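Local atomic coordinates of leucine aminopeptidase (Parabacteroides distasonis, PDB entry 3TC8), a protein that probably acts as a zinc-dependent exopeptidase of the M28 peptidase family, removing amino acids from the N-termini of peptides, and binds a zinc ion. Residues 19-24 with 295-300; 57-61 with 136-140. All blocks are in the same frame, centred on the assembly; numbering follows the deposited sequence.

How the contacts relate
Helix 125-144 is the element the two contacts share. In contact 2 one side of it meets the end of helix 45-60; on another side lies the extended segment 19-24, which contact 1 joins to helix 292-308. The centres of the contacts are 14 Å apart, and they touch directly: Asn23 N lies 2.9 Å from Glu137 OE2, a probable hydrogen bond, and Phe22 CD2 packs 3.6 Å from Glu137 CG. Along the chain, contact 2 is nested inside the loop closed by contact 1. The zinc ion, held by Asp127, Asp160 and His281, lies apart from both; the side chain of Leu295 is about 12 Å from that of Asp127.

Contact 1: residues 19-24 with 295-300; sequences VPDFNA and LKAAGQ
Phe22 lays its ring over the backbone of Gly299, whose CA sits 3.7 Å from the ring centroid and 19° off the normal, a CH-pi contact over the face. A beta carbon at Gly299 would fall 2.2 Å from Phe22 CE2, a clash, so glycine suits this place. Residues 19-23 run extended along helix 292-308, antiparallel to it, before Asn23, as N-cap, starts helix 24-36 by accepting a hydrogen bond from Ser26 N. The register is set by CA-CA distances of 5.4 Å for Phe22 and Gln300 and 5.1 Å for Ala24 and Lys296. The t rotamer of Phe22 sends the ring inward, with CE1 4.3 Å from Leu295 CB; Leu303 of helix 292-308, and Glu137 and Ile138 of helix 125-144, also touch it. Ala24 is small enough for close approach, its CB 3.9 Å from Lys296 CB.

Polar side chains one helical turn apart bind the loop. Gln300, bent at chi2 (t then p), uses both ends of its amide: NE2 donates to Pro20 O at 2.9 Å, and OE1 accepts from Phe22 N at 2.8 Å. Lys296, also t then p, reaches forward along the helix so that NZ bonds to Phe22 O, to Gln300 OE1 and, more weakly as a hydrogen bond but within a salt bridge, to Asp21 OD1, each at 2.8 Å. Proline, lacking an N-H, still offers its carbonyl. Glutamine thus mimics a backbone amide, and lysine serves two neutral oxygens and one carboxylate, so that side chains satisfy backbone groups of an extended segment lying against helices 292-308 and 125-144.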
loop_
_atom_site.group_PDB
_atom_site.type_symbol
_atom_site.label_atom_id
_atom_site.label_comp_id
_atom_site.label_asym_id
_atom_site.label_seq_id
_atom_site.Cartn_x
_atom_site.Cartn_y
_atom_site.Cartn_z
ATOM N N VAL A 19 20.724 9.425 4.877
ATOM C CA VAL A 19 19.523 8.627 4.772
ATOM C C VAL A 19 19.376 7.713 5.999
ATOM O O VAL A 19 20.288 6.939 6.282
ATOM C CB VAL A 19 19.508 7.819 3.474
ATOM C CG1 VAL A 19 18.171 7.099 3.334
ATOM C CG2 VAL A 19 19.744 8.697 2.239
ATOM N N PRO A 20 18.237 7.740 6.691
ATOM C CA PRO A 20 18.032 6.832 7.789
ATOM C C PRO A 20 18.073 5.370 7.363
ATOM O O PRO A 20 17.840 5.018 6.217
ATOM C CB PRO A 20 16.633 7.214 8.277
ATOM C CG PRO A 20 16.370 8.526 7.818
ATOM C CD PRO A 20 17.116 8.670 6.541
ATOM N N ASP A 21 18.286 4.519 8.357
ATOM C CA ASP A 21 18.336 3.071 8.218
ATOM C C ASP A 21 16.931 2.497 8.458
ATOM O O ASP A 21 16.408 2.585 9.584
ATOM C CB ASP A 21 19.312 2.592 9.307
ATOM C CG ASP A 21 19.744 1.158 9.178
ATOM O OD1 ASP A 21 19.145 0.380 8.415
ATOM O OD2 ASP A 21 20.692 0.773 9.904
ATOM N N PHE A 22 16.316 1.901 7.463
ATOM C CA PHE A 22 15.039 1.210 7.603
ATOM C C PHE A 22 15.292 -0.063 8.419
ATOM O O PHE A 22 16.093 -0.921 8.033
ATOM C CB PHE A 22 14.541 0.843 6.220
ATOM C CG PHE A 22 13.207 0.092 6.174
ATOM C CD1 PHE A 22 13.175 -1.288 6.203
ATOM C CD2 PHE A 22 12.034 0.791 6.030
ATOM C CE1 PHE A 22 11.976 -1.952 6.077
ATOM C CE2 PHE A 22 10.820 0.112 5.899
ATOM C CZ PHE A 22 10.819 -1.251 5.904
ATOM N N ASN A 23 14.581 -0.212 9.535
ATOM C CA ASN A 23 14.726 -1.390 10.378
ATOM C C ASN A 23 13.702 -2.423 9.939
ATOM O O ASN A 23 12.494 -2.291 10.220
ATOM C CB ASN A 23 14.535 -0.966 11.842
ATOM C CG ASN A 23 14.714 -2.072 12.839
ATOM O OD1 ASN A 23 14.358 -3.196 12.625
ATOM N ND2 ASN A 23 15.103 -1.675 14.036
ATOM N N ALA A 24 14.167 -3.456 9.239
ATOM C CA ALA A 24 13.260 -4.451 8.687
ATOM C C ALA A 24 12.612 -5.300 9.777
ATOM O O ALA A 24 11.471 -5.748 9.588
ATOM C CB ALA A 24 13.959 -5.306 7.669
ATOM N N LEU A 295 11.182 -6.686 2.749
ATOM C CA LEU A 295 10.773 -5.420 3.331
ATOM C C LEU A 295 11.922 -4.417 3.330
ATOM O O LEU A 295 11.700 -3.252 3.061
ATOM C CB LEU A 295 10.264 -5.665 4.746
ATOM C CG LEU A 295 8.945 -6.404 4.910
ATOM C CD1 LEU A 295 8.710 -6.807 6.345
ATOM C CD2 LEU A 295 7.745 -5.571 4.391
ATOM N N LYS A 296 13.125 -4.877 3.672
ATOM C CA LYS A 296 14.293 -4.001 3.680
ATOM C C LYS A 296 14.537 -3.399 2.311
ATOM O O LYS A 296 14.821 -2.197 2.179
ATOM C CB LYS A 296 15.514 -4.797 4.153
ATOM C CG LYS A 296 16.818 -3.983 4.177
ATOM C CD LYS A 296 16.797 -2.801 5.101
ATOM C CE LYS A 296 18.179 -2.266 5.332
ATOM N NZ LYS A 296 18.210 -1.020 6.143
ATOM N N ALA A 297 14.492 -4.224 1.270
ATOM C CA ALA A 297 14.765 -3.735 -0.085
ATOM C C ALA A 297 13.765 -2.645 -0.469
ATOM O O ALA A 297 14.141 -1.600 -0.982
ATOM C CB ALA A 297 14.717 -4.888 -1.077
ATOM N N ALA A 298 12.468 -2.898 -0.238
ATOM C CA ALA A 298 11.467 -1.908 -0.559
ATOM C C ALA A 298 11.635 -0.654 0.249
ATOM O O ALA A 298 11.598 0.479 -0.264
ATOM C CB ALA A 298 10.077 -2.509 -0.411
ATOM N N GLY A 299 11.735 -0.817 1.562
ATOM C CA GLY A 299 11.744 0.317 2.441
ATOM C C GLY A 299 12.983 1.184 2.342
ATOM O O GLY A 299 12.855 2.423 2.391
ATOM N N GLN A 300 14.142 0.553 2.266
ATOM C CA GLN A 300 15.363 1.334 2.173
ATOM C C GLN A 300 15.414 2.095 0.856
ATOM O O GLN A 300 15.923 3.223 0.831
ATOM C CB GLN A 300 16.589 0.424 2.354
ATOM C CG GLN A 300 17.867 1.241 2.610
ATOM C CD GLN A 300 17.798 1.986 3.901
ATOM O OE1 GLN A 300 17.479 1.398 4.932
ATOM N NE2 GLN A 300 18.021 3.292 3.881
#

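Contact 2: residues 57-61 with 136-140; sequences ELKRF and LEIAR
This is a buried, apolar helix-to-helix contact between the end of helix 45-60 and the C-terminal half of helix 125-144, with strands 79-89 and 150-156 beneath. No hydrogen bond crosses it. The two segments run in roughly the same direction, and their nearest CA atoms are those of Phe61 and Arg140, 5.5 Å apart. Phe61 N is bonded to Glu57 O at 3.2 Å, and the m rotamer of Phe61 slides the ring against the other helix. Arg140 CB lies 3.9 Å from the ring centroid and 21° off the normal, a CH-pi contact over the face. Phe61 CD2 is 3.6 Å from Ala139 CB, and CE2 is 3.3 Å from Leu136 O and 4.0 Å from Leu136 CD2. Alanine, with its short side chain, permits this closeness.

Leu58 fills the side nearer the sheet: its CD2 is 3.9 Å from Ala139 CB and 4.2 Å from Leu136 CD2, and both leucines touch Phe155. Glu57 adds CG 4.0 Å from Leu136 CD2, while its OE2 forms a salt bridge with Arg60 NH1, a short 2.4 Å in the conformers given, and OE1 is hydrogen-bonded to Tyr30 OH. Arg140 leads its guanidinium away to Glu137, NE to OE1 at 2.8 Å. Two helices side by side on one face of a mixed sheet form the layered alpha/beta arrangement, here that of the phosphorylase/hydrolase-like fold of M28 peptidases.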
loop_
_atom_site.group_PDB
_atom_site.type_symbol
_atom_site.label_atom_id
_atom_site.label_comp_id
_atom_site.label_asym_id
_atom_site.label_seq_id
_atom_site.Cartn_x
_atom_site.Cartn_y
_atom_site.Cartn_z
ATOM N N GLU A 57 -0.129 5.175 15.945
ATOM C CA GLU A 57 1.232 4.979 15.639
ATOM C C GLU A 57 1.772 6.223 14.813
ATOM O O GLU A 57 2.805 6.816 15.132
ATOM C CB GLU A 57 1.357 3.583 14.987
ATOM C CG GLU A 57 2.753 3.102 15.022
ATOM C CD GLU A 57 3.259 2.631 16.425
ATOM O OE1 GLU A 57 4.503 2.543 16.593
ATOM O OE2 GLU A 57 2.433 2.367 17.354
ATOM N N LEU A 58 0.987 6.679 13.811
ATOM C CA LEU A 58 1.404 7.862 13.060
ATOM C C LEU A 58 1.490 9.092 13.969
ATOM O O LEU A 58 2.392 9.908 13.842
ATOM C CB LEU A 58 0.459 8.119 11.873
ATOM C CG LEU A 58 0.523 7.101 10.749
ATOM C CD1 LEU A 58 -0.629 7.424 9.781
ATOM C CD2 LEU A 58 1.863 7.072 10.042
ATOM N N LYS A 59 0.572 9.226 14.911
ATOM C CA LYS A 59 0.628 10.358 15.781
ATOM C C LYS A 59 1.879 10.331 16.658
ATOM O O LYS A 59 2.495 11.365 16.907
ATOM C CB LYS A 59 -0.645 10.375 16.607
ATOM C CG LYS A 59 -0.809 11.643 17.391
ATOM C CD LYS A 59 -2.210 11.838 17.923
ATOM C CE LYS A 59 -2.399 13.043 18.881
ATOM N NZ LYS A 59 -3.847 13.360 19.126
ATOM N N ARG A 60 2.250 9.137 17.124
ATOM C CA ARG A 60 3.435 9.044 17.982
ATOM C C ARG A 60 4.690 9.442 17.227
ATOM O O ARG A 60 5.610 10.012 17.823
ATOM C CB ARG A 60 3.577 7.604 18.479
ATOM C CG ARG A 60 4.952 7.173 18.934
ATOM C CD ARG A 60 4.915 5.696 19.346
ATOM N NE ARG A 60 3.889 5.435 20.388
ATOM C CZ ARG A 60 2.878 4.582 20.279
ATOM N NH1 ARG A 60 2.748 3.790 19.235
ATOM N NH2 ARG A 60 2.002 4.514 21.253
ATOM N N PHE A 61 4.747 9.233 15.930
ATOM C CA PHE A 61 5.888 9.652 15.133
ATOM C C PHE A 61 5.960 11.161 14.951
ATOM O O PHE A 61 6.947 11.669 14.444
ATOM C CB PHE A 61 5.843 9.001 13.750
ATOM C CG PHE A 61 5.766 7.501 13.738
ATOM C CD1 PHE A 61 6.250 6.696 14.779
ATOM C CD2 PHE A 61 5.134 6.859 12.690
ATOM C CE1 PHE A 61 6.159 5.312 14.702
ATOM C CE2 PHE A 61 5.056 5.487 12.612
ATOM C CZ PHE A 61 5.549 4.717 13.628
ATOM N N LEU A 136 4.869 2.358 7.952
ATOM C CA LEU A 136 5.005 2.699 9.335
ATOM C C LEU A 136 6.461 2.844 9.720
ATOM O O LEU A 136 6.811 3.782 10.435
ATOM C CB LEU A 136 4.311 1.697 10.276
ATOM C CG LEU A 136 2.775 1.754 10.282
ATOM C CD1 LEU A 136 2.254 0.504 11.008
ATOM C CD2 LEU A 136 2.271 3.028 11.006
ATOM N N GLU A 137 7.311 1.936 9.276
ATOM C CA GLU A 137 8.726 2.046 9.593
ATOM C C GLU A 137 9.369 3.254 8.922
ATOM O O GLU A 137 10.176 3.969 9.524
ATOM C CB GLU A 137 9.424 0.750 9.255
ATOM C CG GLU A 137 10.933 0.785 9.414
ATOM C CD GLU A 137 11.425 1.168 10.800
ATOM O OE1 GLU A 137 10.652 1.078 11.785
ATOM O OE2 GLU A 137 12.643 1.504 10.936
ATOM N N ILE A 138 8.989 3.546 7.677
ATOM C CA ILE A 138 9.430 4.753 6.979
ATOM C C ILE A 138 9.011 5.992 7.756
ATOM O O ILE A 138 9.799 6.896 8.010
ATOM C CB ILE A 138 8.919 4.753 5.531
ATOM C CG1 ILE A 138 9.687 3.736 4.694
ATOM C CG2 ILE A 138 8.986 6.169 4.896
ATOM C CD1 ILE A 138 8.999 3.310 3.447
ATOM N N ALA A 139 7.746 6.019 8.206
ATOM C CA ALA A 139 7.229 7.138 8.934
ATOM C C ALA A 139 7.937 7.299 10.292
ATOM O O ALA A 139 8.182 8.420 10.754
ATOM C CB ALA A 139 5.697 6.952 9.124
ATOM N N ARG A 140 8.282 6.179 10.934
ATOM C CA ARG A 140 9.031 6.233 12.159
ATOM C C ARG A 140 10.365 6.933 11.966
ATOM O O ARG A 140 10.801 7.784 12.747
ATOM C CB ARG A 140 9.243 4.829 12.741
ATOM C CG ARG A 140 9.824 4.840 14.142
ATOM C CD ARG A 140 9.918 3.453 14.766
ATOM N NE ARG A 140 10.962 2.636 14.144
ATOM C CZ ARG A 140 12.166 2.446 14.631
ATOM N NH1 ARG A 140 12.555 2.928 15.811
ATOM N NH2 ARG A 140 12.993 1.729 13.933
#